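Local coordinates for putative sugar binding protein (Bacteroides vulgatus ATCC 8482, PDB 3KEZ) that probably binds sugars at the bacterial outer membrane as a member of the SusD family, and carries a bound calcium ion, at residues S21-T26 with M97-L102; N28-T33 with Q90-I95; Y86-N91 with L120-M125. All coordinates share one frame; numbering follows the deposited sequence. Where two conformers were deposited one is given.

Contact 1: S21-T26 with M97-L102; sequences SDIEFT and MNVDKL
V99 and L102, both on the short loop that leaves helix 80-96, receive the single side chain I23 from one turn of helix 20-34. Before them in the loop comes N98, whose side-chain ND2 turns back to donate to the carbonyl of L94 at the end of the preceding helix. V99 follows, and its CB lies 4.3 Å from I23 CD1, a loose apolar touch. That methyl reaches V99 because the isoleucine chain is folded: CG1 sits beside the backbone N and chi2 (-62°) bends CD1 back instead of extending it away from CA. D100 turns to solvent and to helix 109-134, where its two carboxylate oxygens form salt bridges with K112 and K116. At the end of the loop segment, L102 comes back toward the helix. Its CD1, carried out from CA on an extended branch (chi2 177°), stops 3.8 Å from I23 CG1, and the two side chains lie alongside, pointing opposite ways. No hydrogen bond joins the segments. Within the helix, T26 OG1 donates to D22 O, which also takes the T26 amide from the other face of its plane. Around this contact I23 also packs on I17, on I95 of helix 80-96 and on L115 of helix 109-134; it thus lies where helices 20-34, 80-96 and 109-134 meet the loop.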
loop_
_atom_site.group_PDB
_atom_site.type_symbol
_atom_site.label_atom_id
_atom_site.label_comp_id
_atom_site.label_asym_id
_atom_site.label_seq_id
_atom_site.Cartn_x
_atom_site.Cartn_y
_atom_site.Cartn_z
ATOM N N SER A 21 -26.979 11.539 2.183
ATOM C CA SER A 21 -26.137 11.797 3.325
ATOM C C SER A 21 -25.889 10.513 4.137
ATOM O O SER A 21 -24.907 10.428 4.889
ATOM C CB SER A 21 -26.803 12.865 4.186
ATOM O OG SER A 21 -28.066 12.427 4.618
ATOM N N ASP A 22 -26.763 9.520 3.977
ATOM C CA ASP A 22 -26.514 8.205 4.566
ATOM C C ASP A 22 -25.316 7.513 3.906
ATOM O O ASP A 22 -24.574 6.747 4.570
ATOM C CB ASP A 22 -27.759 7.311 4.494
ATOM C CG ASP A 22 -28.946 7.882 5.272
ATOM O OD1 ASP A 22 -28.743 8.402 6.405
ATOM O OD2 ASP A 22 -30.085 7.787 4.747
ATOM N N ILE A 23 -25.144 7.755 2.604
ATOM C CA ILE A 23 -23.999 7.219 1.894
ATOM C C ILE A 23 -22.761 7.901 2.438
ATOM O O ILE A 23 -21.775 7.237 2.707
ATOM C CB ILE A 23 -24.018 7.450 0.379
ATOM C CG1 ILE A 23 -25.293 6.853 -0.246
ATOM C CG2 ILE A 23 -22.715 6.839 -0.230
ATOM C CD1 ILE A 23 -25.384 5.368 -0.071
ATOM N N GLU A 24 -22.831 9.220 2.634
ATOM C CA GLU A 24 -21.687 9.976 3.141
ATOM C C GLU A 24 -21.325 9.488 4.545
ATOM O O GLU A 24 -20.157 9.329 4.875
ATOM C CB GLU A 24 -21.967 11.482 3.145
ATOM C CG GLU A 24 -20.704 12.296 3.305
ATOM N N PHE A 25 -22.341 9.226 5.354
ATOM C CA PHE A 25 -22.156 8.675 6.695
ATOM C C PHE A 25 -21.498 7.309 6.661
ATOM O O PHE A 25 -20.588 7.020 7.443
ATOM C CB PHE A 25 -23.520 8.550 7.394
ATOM C CG PHE A 25 -23.428 7.938 8.762
ATOM C CD1 PHE A 25 -23.075 8.715 9.860
ATOM C CD2 PHE A 25 -23.666 6.586 8.949
ATOM C CE1 PHE A 25 -22.984 8.159 11.117
ATOM C CE2 PHE A 25 -23.555 6.016 10.202
ATOM C CZ PHE A 25 -23.219 6.812 11.291
ATOM N N THR A 26 -21.937 6.468 5.734
ATOM C CA THR A 26 -21.354 5.152 5.603
ATOM C C THR A 26 -19.883 5.284 5.174
ATOM O O THR A 26 -19.041 4.591 5.729
ATOM C CB THR A 26 -22.152 4.260 4.635
ATOM O OG1 THR A 26 -23.528 4.245 5.036
ATOM C CG2 THR A 26 -21.622 2.811 4.631
HETATM N N MSE A 97 -25.127 -1.359 -3.157
HETATM C CA MSE A 97 -26.427 -1.951 -3.375
HETATM C C MSE A 97 -27.561 -0.919 -3.268
HETATM O O MSE A 97 -28.711 -1.209 -3.622
HETATM C CB MSE A 97 -26.671 -3.083 -2.363
HETATM C CG MSE A 97 -25.774 -4.298 -2.511
HETATM SE SE MSE A 97 -26.047 -5.482 -0.992
HETATM C CE MSE A 97 -27.673 -6.288 -1.555
ATOM N N ASN A 98 -27.253 0.280 -2.805
ATOM C CA ASN A 98 -28.291 1.262 -2.512
ATOM C C ASN A 98 -28.164 2.560 -3.269
ATOM O O ASN A 98 -29.172 3.164 -3.631
ATOM C CB ASN A 98 -28.341 1.516 -1.000
ATOM C CG ASN A 98 -29.042 0.410 -0.271
ATOM O OD1 ASN A 98 -30.271 0.378 -0.207
ATOM N ND2 ASN A 98 -28.275 -0.537 0.245
ATOM N N VAL A 99 -26.932 2.955 -3.567
ATOM C CA VAL A 99 -26.683 4.279 -4.073
ATOM C C VAL A 99 -27.421 4.580 -5.369
ATOM O O VAL A 99 -27.845 5.717 -5.574
ATOM C CB VAL A 99 -25.154 4.585 -4.254
ATOM C CG1 VAL A 99 -24.544 3.676 -5.298
ATOM C CG2 VAL A 99 -24.969 6.035 -4.614
ATOM N N ASP A 100 -27.558 3.597 -6.251
ATOM C CA ASP A 100 -28.211 3.845 -7.549
ATOM C C ASP A 100 -29.744 3.880 -7.446
ATOM O O ASP A 100 -30.408 4.310 -8.360
ATOM C CB ASP A 100 -27.785 2.793 -8.577
ATOM C CG ASP A 100 -26.307 2.892 -8.939
ATOM O OD1 ASP A 100 -25.750 4.012 -8.911
ATOM O OD2 ASP A 100 -25.716 1.847 -9.279
ATOM N N LYS A 101 -30.285 3.446 -6.320
ATOM C CA LYS A 101 -31.715 3.455 -6.104
ATOM C C LYS A 101 -32.192 4.798 -5.592
ATOM O O LYS A 101 -33.385 5.083 -5.666
ATOM C CB LYS A 101 -32.099 2.377 -5.109
ATOM C CG LYS A 101 -31.735 0.956 -5.570
ATOM C CD LYS A 101 -31.947 -0.064 -4.457
ATOM C CE LYS A 101 -31.807 -1.486 -4.971
ATOM N NZ LYS A 101 -32.612 -2.446 -4.155
ATOM N N LEU A 102 -31.280 5.616 -5.067
ATOM C CA LEU A 102 -31.664 6.876 -4.437
ATOM C C LEU A 102 -32.055 7.854 -5.531
ATOM O O LEU A 102 -31.299 8.055 -6.450
ATOM C CB LEU A 102 -30.502 7.438 -3.597
ATOM C CG LEU A 102 -30.031 6.649 -2.369
ATOM C CD1 LEU A 102 -28.794 7.303 -1.673
ATOM C CD2 LEU A 102 -31.202 6.509 -1.397
#

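Contact 2: N28-T33 with Q90-I95; sequences NGIYST and QNCNLI
I30 on helix 20-34 carries the apolar part of the contact, laying its long branch across the face of helix 90-95 formed by N91, C92 and I95. Its CG1 is 3.5 Å from the CB of N91, a close approach. The terminal methyl goes further. With CG1 beside the backbone N and CD1 extended from CA (chi2 152°), I30 CD1 meets I95 CD1 at 3.8 Å, one turn along. The same methyl stands 4.2 Å from the SG of C92, which approaches it from a direction roughly at a right angle to that of I95. It also lies over the backbone at the N91-C92 peptide, with I30 CD1 3.8 Å from the amide nitrogen of C92. The two helices run antiparallel: the axes of the segments 28-33 and 90-95 approach to 10.2 Å, at an angle of 165°. They are neighbouring helices in the largely helical N-terminal part of the SusD-type fold, whose family is grouped with the TPR repeats. Helix 109-134 packs against both: I122 touches I30 and C92, and A119 touches I95. Polar links are few and sit at the edge. No direct hydrogen bond crosses; a single water spans the gap, 2.9 Å from T33 OG1 and weakly held by N91 ND2. The amide of N91 has its stronger partner in its own helix, the carbonyl of S87. N93, which does not touch 28-33, bonds the V151 and E153 carbonyls through its ND2. Y31 of helix 20-34 bonds Q118 and V193 through its OH.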
loop_
_atom_site.group_PDB
_atom_site.type_symbol
_atom_site.label_atom_id
_atom_site.label_comp_id
_atom_site.label_asym_id
_atom_site.label_seq_id
_atom_site.Cartn_x
_atom_site.Cartn_y
_atom_site.Cartn_z
ATOM N N ASN A 28 -17.824 7.777 5.748
ATOM C CA ASN A 28 -17.080 8.278 6.880
ATOM C C ASN A 28 -16.708 7.153 7.832
ATOM O O ASN A 28 -15.573 7.100 8.300
ATOM C CB ASN A 28 -17.870 9.370 7.617
ATOM C CG ASN A 28 -18.077 10.625 6.771
ATOM O OD1 ASN A 28 -17.291 10.923 5.884
ATOM N ND2 ASN A 28 -19.142 11.364 7.056
ATOM N N GLY A 29 -17.652 6.249 8.099
ATOM C CA GLY A 29 -17.360 5.053 8.880
ATOM C C GLY A 29 -16.256 4.211 8.264
ATOM O O GLY A 29 -15.375 3.722 8.975
ATOM N N ILE A 30 -16.295 4.055 6.933
ATOM C CA ILE A 30 -15.285 3.253 6.226
ATOM C C ILE A 30 -13.880 3.882 6.438
ATOM O O ILE A 30 -12.972 3.224 6.864
ATOM C CB ILE A 30 -15.633 3.098 4.711
ATOM C CG1 ILE A 30 -16.819 2.131 4.525
ATOM C CG2 ILE A 30 -14.436 2.637 3.926
ATOM C CD1 ILE A 30 -17.672 2.389 3.253
ATOM N N TYR A 31 -13.758 5.185 6.210
ATOM C CA TYR A 31 -12.483 5.865 6.333
ATOM C C TYR A 31 -12.023 5.779 7.785
ATOM O O TYR A 31 -10.854 5.541 8.041
ATOM C CB TYR A 31 -12.589 7.329 5.863
ATOM C CG TYR A 31 -12.611 7.457 4.345
ATOM C CD1 TYR A 31 -11.494 7.100 3.569
ATOM C CD2 TYR A 31 -13.728 7.948 3.690
ATOM C CE1 TYR A 31 -11.501 7.222 2.180
ATOM C CE2 TYR A 31 -13.750 8.081 2.268
ATOM C CZ TYR A 31 -12.630 7.695 1.530
ATOM O OH TYR A 31 -12.642 7.810 0.157
ATOM N N SER A 32 -12.944 5.879 8.743
ATOM C CA SER A 32 -12.562 5.789 10.159
ATOM C C SER A 32 -11.981 4.394 10.461
ATOM O O SER A 32 -10.955 4.272 11.160
ATOM C CB SER A 32 -13.749 6.124 11.074
ATOM O OG SER A 32 -13.459 5.800 12.419
ATOM N N THR A 33 -12.608 3.356 9.901
ATOM C CA THR A 33 -12.079 1.981 9.999
ATOM C C THR A 33 -10.682 1.831 9.380
ATOM O O THR A 33 -9.787 1.207 9.978
ATOM C CB THR A 33 -13.076 0.947 9.362
ATOM O OG1 THR A 33 -14.352 1.075 10.010
ATOM C CG2 THR A 33 -12.566 -0.503 9.468
ATOM N N GLN A 90 -17.892 -4.968 3.387
ATOM C CA GLN A 90 -19.345 -5.016 3.701
ATOM C C GLN A 90 -20.003 -3.639 3.609
ATOM O O GLN A 90 -21.093 -3.515 3.082
ATOM C CB GLN A 90 -19.622 -5.584 5.099
ATOM C CG GLN A 90 -19.568 -7.061 5.228
ATOM C CD GLN A 90 -20.691 -7.760 4.496
ATOM O OE1 GLN A 90 -21.850 -7.732 4.925
ATOM N NE2 GLN A 90 -20.354 -8.402 3.399
ATOM N N ASN A 91 -19.343 -2.596 4.127
ATOM C CA ASN A 91 -19.922 -1.238 4.056
ATOM C C ASN A 91 -19.883 -0.614 2.660
ATOM O O ASN A 91 -20.768 0.204 2.288
ATOM C CB ASN A 91 -19.274 -0.347 5.127
ATOM C CG ASN A 91 -19.773 -0.703 6.530
ATOM O OD1 ASN A 91 -20.905 -0.405 6.871
ATOM N ND2 ASN A 91 -18.957 -1.405 7.302
ATOM N N CYS A 92 -18.867 -0.983 1.877
ATOM C CA CYS A 92 -18.846 -0.621 0.470
ATOM C C CYS A 92 -20.036 -1.245 -0.247
ATOM O O CYS A 92 -20.694 -0.576 -1.003
ATOM C CB CYS A 92 -17.565 -1.071 -0.218
ATOM S SG CYS A 92 -16.050 -0.178 0.325
ATOM N N ASN A 93 -20.280 -2.541 -0.013
ATOM C CA ASN A 93 -21.455 -3.255 -0.539
ATOM C C ASN A 93 -22.756 -2.615 -0.145
ATOM O O ASN A 93 -23.643 -2.457 -0.984
ATOM C CB ASN A 93 -21.449 -4.721 -0.078
ATOM C CG ASN A 93 -20.266 -5.494 -0.647
ATOM O OD1 ASN A 93 -19.587 -4.998 -1.558
ATOM N ND2 ASN A 93 -20.014 -6.699 -0.133
ATOM N N LEU A 94 -22.867 -2.222 1.125
ATOM C CA LEU A 94 -24.042 -1.484 1.594
ATOM C C LEU A 94 -24.282 -0.267 0.716
ATOM O O LEU A 94 -25.417 -0.041 0.252
ATOM C CB LEU A 94 -23.895 -1.059 3.059
ATOM C CG LEU A 94 -25.069 -0.273 3.659
ATOM C CD1 LEU A 94 -26.377 -1.094 3.653
ATOM C CD2 LEU A 94 -24.735 0.199 5.066
ATOM N N ILE A 95 -23.230 0.504 0.464
ATOM C CA ILE A 95 -23.357 1.681 -0.379
ATOM C C ILE A 95 -23.768 1.267 -1.790
ATOM O O ILE A 95 -24.698 1.833 -2.379
ATOM C CB ILE A 95 -22.039 2.501 -0.466
ATOM C CG1 ILE A 95 -21.841 3.298 0.808
ATOM C CG2 ILE A 95 -22.046 3.471 -1.700
ATOM C CD1 ILE A 95 -20.376 3.831 1.012
HETATM O O HOH W 1 -15.832 -0.574 8.113
#

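Contact 3: Y86-N91 with L120-M125; sequences YSIIQN and LAIRGM
Two consecutive helices of the SusD-type fold, 80-96 and 109-134, turn back on each other here, I88 and I89 of the first packing on I122 and R123 of the second. The backbones come near, with I89 CA 5.3 Å from R123 CA. I88 and I122 meet through their CG2 methyls, 3.4 Å apart, which is tighter than ordinary carbon contact, and the side chains cross at about a right angle. In both isoleucines CG1 stands beside the backbone N, leaving CG2 in the anti position as the branch that faces the other helix. Next along, I89 CG2 lies 4.2 Å from CG of R123, again at about a right angle; the arginine offers only its aliphatic stem to this contact. Its first torsion (chi1 -169°) sends the chain away from the backbone N, and a bend at chi3 then turns the guanidinium aside. There its NE makes a salt bridge with D176 of helix 166-183, and its NH1 bonds OD1 of N93 on helix 80-96 itself; the two are among the partners of this buried guanidinium. This helix-on-helix packing lies within the helical region of a family grouped with TPR proteins, away from the calcium site. On the side of helix 80-96 facing helix 20-34, the bond from N91 ND2 to S87 O is bent (137° at the hydrogen) and reaches the oxygen from above its carbonyl plane, on the face opposite to that used by the N91 amide. I88 also packs on A126 and on M34 of helix 20-34.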
loop_
_atom_site.group_PDB
_atom_site.type_symbol
_atom_site.label_atom_id
_atom_site.label_comp_id
_atom_site.label_asym_id
_atom_site.label_seq_id
_atom_site.Cartn_x
_atom_site.Cartn_y
_atom_site.Cartn_z
ATOM N N TYR A 86 -12.750 -7.130 5.448
ATOM C CA TYR A 86 -14.086 -7.598 5.152
ATOM C C TYR A 86 -15.140 -6.662 5.731
ATOM O O TYR A 86 -16.216 -6.480 5.138
ATOM C CB TYR A 86 -14.308 -9.061 5.593
ATOM C CG TYR A 86 -13.881 -10.017 4.486
ATOM C CD1 TYR A 86 -14.522 -10.012 3.226
ATOM C CD2 TYR A 86 -12.784 -10.860 4.661
ATOM C CE1 TYR A 86 -14.104 -10.831 2.213
ATOM C CE2 TYR A 86 -12.355 -11.693 3.656
ATOM C CZ TYR A 86 -13.003 -11.678 2.432
ATOM O OH TYR A 86 -12.581 -12.540 1.467
ATOM N N SER A 87 -14.845 -6.051 6.874
ATOM C CA SER A 87 -15.705 -4.976 7.401
ATOM C C SER A 87 -15.872 -3.819 6.417
ATOM O O SER A 87 -16.995 -3.387 6.119
ATOM C CB SER A 87 -15.119 -4.448 8.701
ATOM O OG SER A 87 -15.924 -3.428 9.219
ATOM N N ILE A 88 -14.746 -3.310 5.926
ATOM C CA ILE A 88 -14.703 -2.290 4.910
ATOM C C ILE A 88 -15.508 -2.699 3.643
ATOM O O ILE A 88 -16.397 -1.958 3.164
ATOM C CB ILE A 88 -13.217 -1.949 4.550
ATOM C CG1 ILE A 88 -12.538 -1.219 5.703
ATOM C CG2 ILE A 88 -13.151 -1.173 3.224
ATOM C CD1 ILE A 88 -11.026 -1.271 5.633
ATOM N N ILE A 89 -15.205 -3.871 3.107
ATOM C CA ILE A 89 -15.971 -4.400 1.946
ATOM C C ILE A 89 -17.492 -4.476 2.223
ATOM O O ILE A 89 -18.298 -4.088 1.387
ATOM C CB ILE A 89 -15.437 -5.829 1.492
ATOM C CG1 ILE A 89 -14.002 -5.701 0.952
ATOM C CG2 ILE A 89 -16.457 -6.474 0.535
ATOM C CD1 ILE A 89 -13.225 -7.069 0.689
ATOM N N GLN A 90 -17.892 -4.968 3.387
ATOM C CA GLN A 90 -19.345 -5.016 3.701
ATOM C C GLN A 90 -20.003 -3.639 3.609
ATOM O O GLN A 90 -21.093 -3.515 3.082
ATOM C CB GLN A 90 -19.622 -5.584 5.099
ATOM C CG GLN A 90 -19.568 -7.061 5.228
ATOM C CD GLN A 90 -20.691 -7.760 4.496
ATOM O OE1 GLN A 90 -21.850 -7.732 4.925
ATOM N NE2 GLN A 90 -20.354 -8.402 3.399
ATOM N N ASN A 91 -19.343 -2.596 4.127
ATOM C CA ASN A 91 -19.922 -1.238 4.056
ATOM C C ASN A 91 -19.883 -0.614 2.660
ATOM O O ASN A 91 -20.768 0.204 2.288
ATOM C CB ASN A 91 -19.274 -0.347 5.127
ATOM C CG ASN A 91 -19.773 -0.703 6.530
ATOM O OD1 ASN A 91 -20.905 -0.405 6.871
ATOM N ND2 ASN A 91 -18.957 -1.405 7.302
ATOM N N LEU A 120 -16.470 1.943 -4.729
ATOM C CA LEU A 120 -15.872 1.019 -5.687
ATOM C C LEU A 120 -14.336 0.944 -5.546
ATOM O O LEU A 120 -13.789 -0.143 -5.492
ATOM C CB LEU A 120 -16.232 1.413 -7.124
ATOM C CG LEU A 120 -17.660 1.031 -7.532
ATOM C CD1 LEU A 120 -18.103 1.752 -8.792
ATOM C CD2 LEU A 120 -17.732 -0.499 -7.709
ATOM N N ALA A 121 -13.659 2.094 -5.499
ATOM C CA ALA A 121 -12.214 2.109 -5.332
ATOM C C ALA A 121 -11.755 1.436 -4.044
ATOM O O ALA A 121 -10.831 0.628 -4.047
ATOM C CB ALA A 121 -11.679 3.559 -5.436
ATOM N N ILE A 122 -12.441 1.733 -2.947
ATOM C CA ILE A 122 -12.165 1.164 -1.660
ATOM C C ILE A 122 -12.396 -0.347 -1.669
ATOM O O ILE A 122 -11.567 -1.067 -1.196
ATOM C CB ILE A 122 -12.968 1.865 -0.541
ATOM C CG1 ILE A 122 -12.414 3.281 -0.360
ATOM C CG2 ILE A 122 -12.827 1.167 0.811
ATOM C CD1 ILE A 122 -13.307 4.240 0.455
ATOM N N ARG A 123 -13.488 -0.824 -2.257
ATOM C CA ARG A 123 -13.713 -2.267 -2.336
ATOM C C ARG A 123 -12.608 -2.967 -3.123
ATOM O O ARG A 123 -12.188 -4.051 -2.745
ATOM C CB ARG A 123 -15.087 -2.615 -2.921
ATOM C CG ARG A 123 -15.443 -4.106 -2.770
ATOM C CD ARG A 123 -16.919 -4.334 -3.083
ATOM N NE ARG A 123 -17.205 -4.124 -4.501
ATOM C CZ ARG A 123 -18.410 -4.198 -5.073
ATOM N NH1 ARG A 123 -19.491 -4.485 -4.346
ATOM N NH2 ARG A 123 -18.521 -4.005 -6.387
ATOM N N GLY A 124 -12.174 -2.355 -4.235
ATOM C CA GLY A 124 -11.076 -2.891 -5.036
ATOM C C GLY A 124 -9.764 -2.946 -4.256
ATOM O O GLY A 124 -9.053 -3.951 -4.297
HETATM N N MSE A 125 -9.442 -1.845 -3.567
HETATM C CA MSE A 125 -8.286 -1.780 -2.696
HETATM C C MSE A 125 -8.329 -2.856 -1.644
HETATM O O MSE A 125 -7.329 -3.554 -1.402
HETATM C CB MSE A 125 -8.188 -0.405 -2.034
HETATM C CG MSE A 125 -6.991 -0.248 -1.140
HETATM SE SE MSE A 125 -7.134 1.462 -0.194
HETATM C CE MSE A 125 -7.310 2.655 -1.733
#

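All three contacts belong to the starch-binding, outer-membrane-associating region of the SusD family and lie on the same side of the chain's centre, strung along helix 80-96 and the loop after it. Contacts 1 and 2 also share helix 20-34. Contact 3 shares Q90 and N91 with contact 2 and adds helix 109-134. Along the chain contact 2 is nested inside contact 1, while the segments of contacts 1 and 3 alternate. Centres of contacts 1 and 2 are 11 Å apart, those of 2 and 3 only 7 Å, and those of 1 and 3 are 14 Å apart. T26 joins contact 1 to the others, its CG2 packing on N91 O and L94. The three helices thus form one continuous packed bundle, away from the calcium-binding residues.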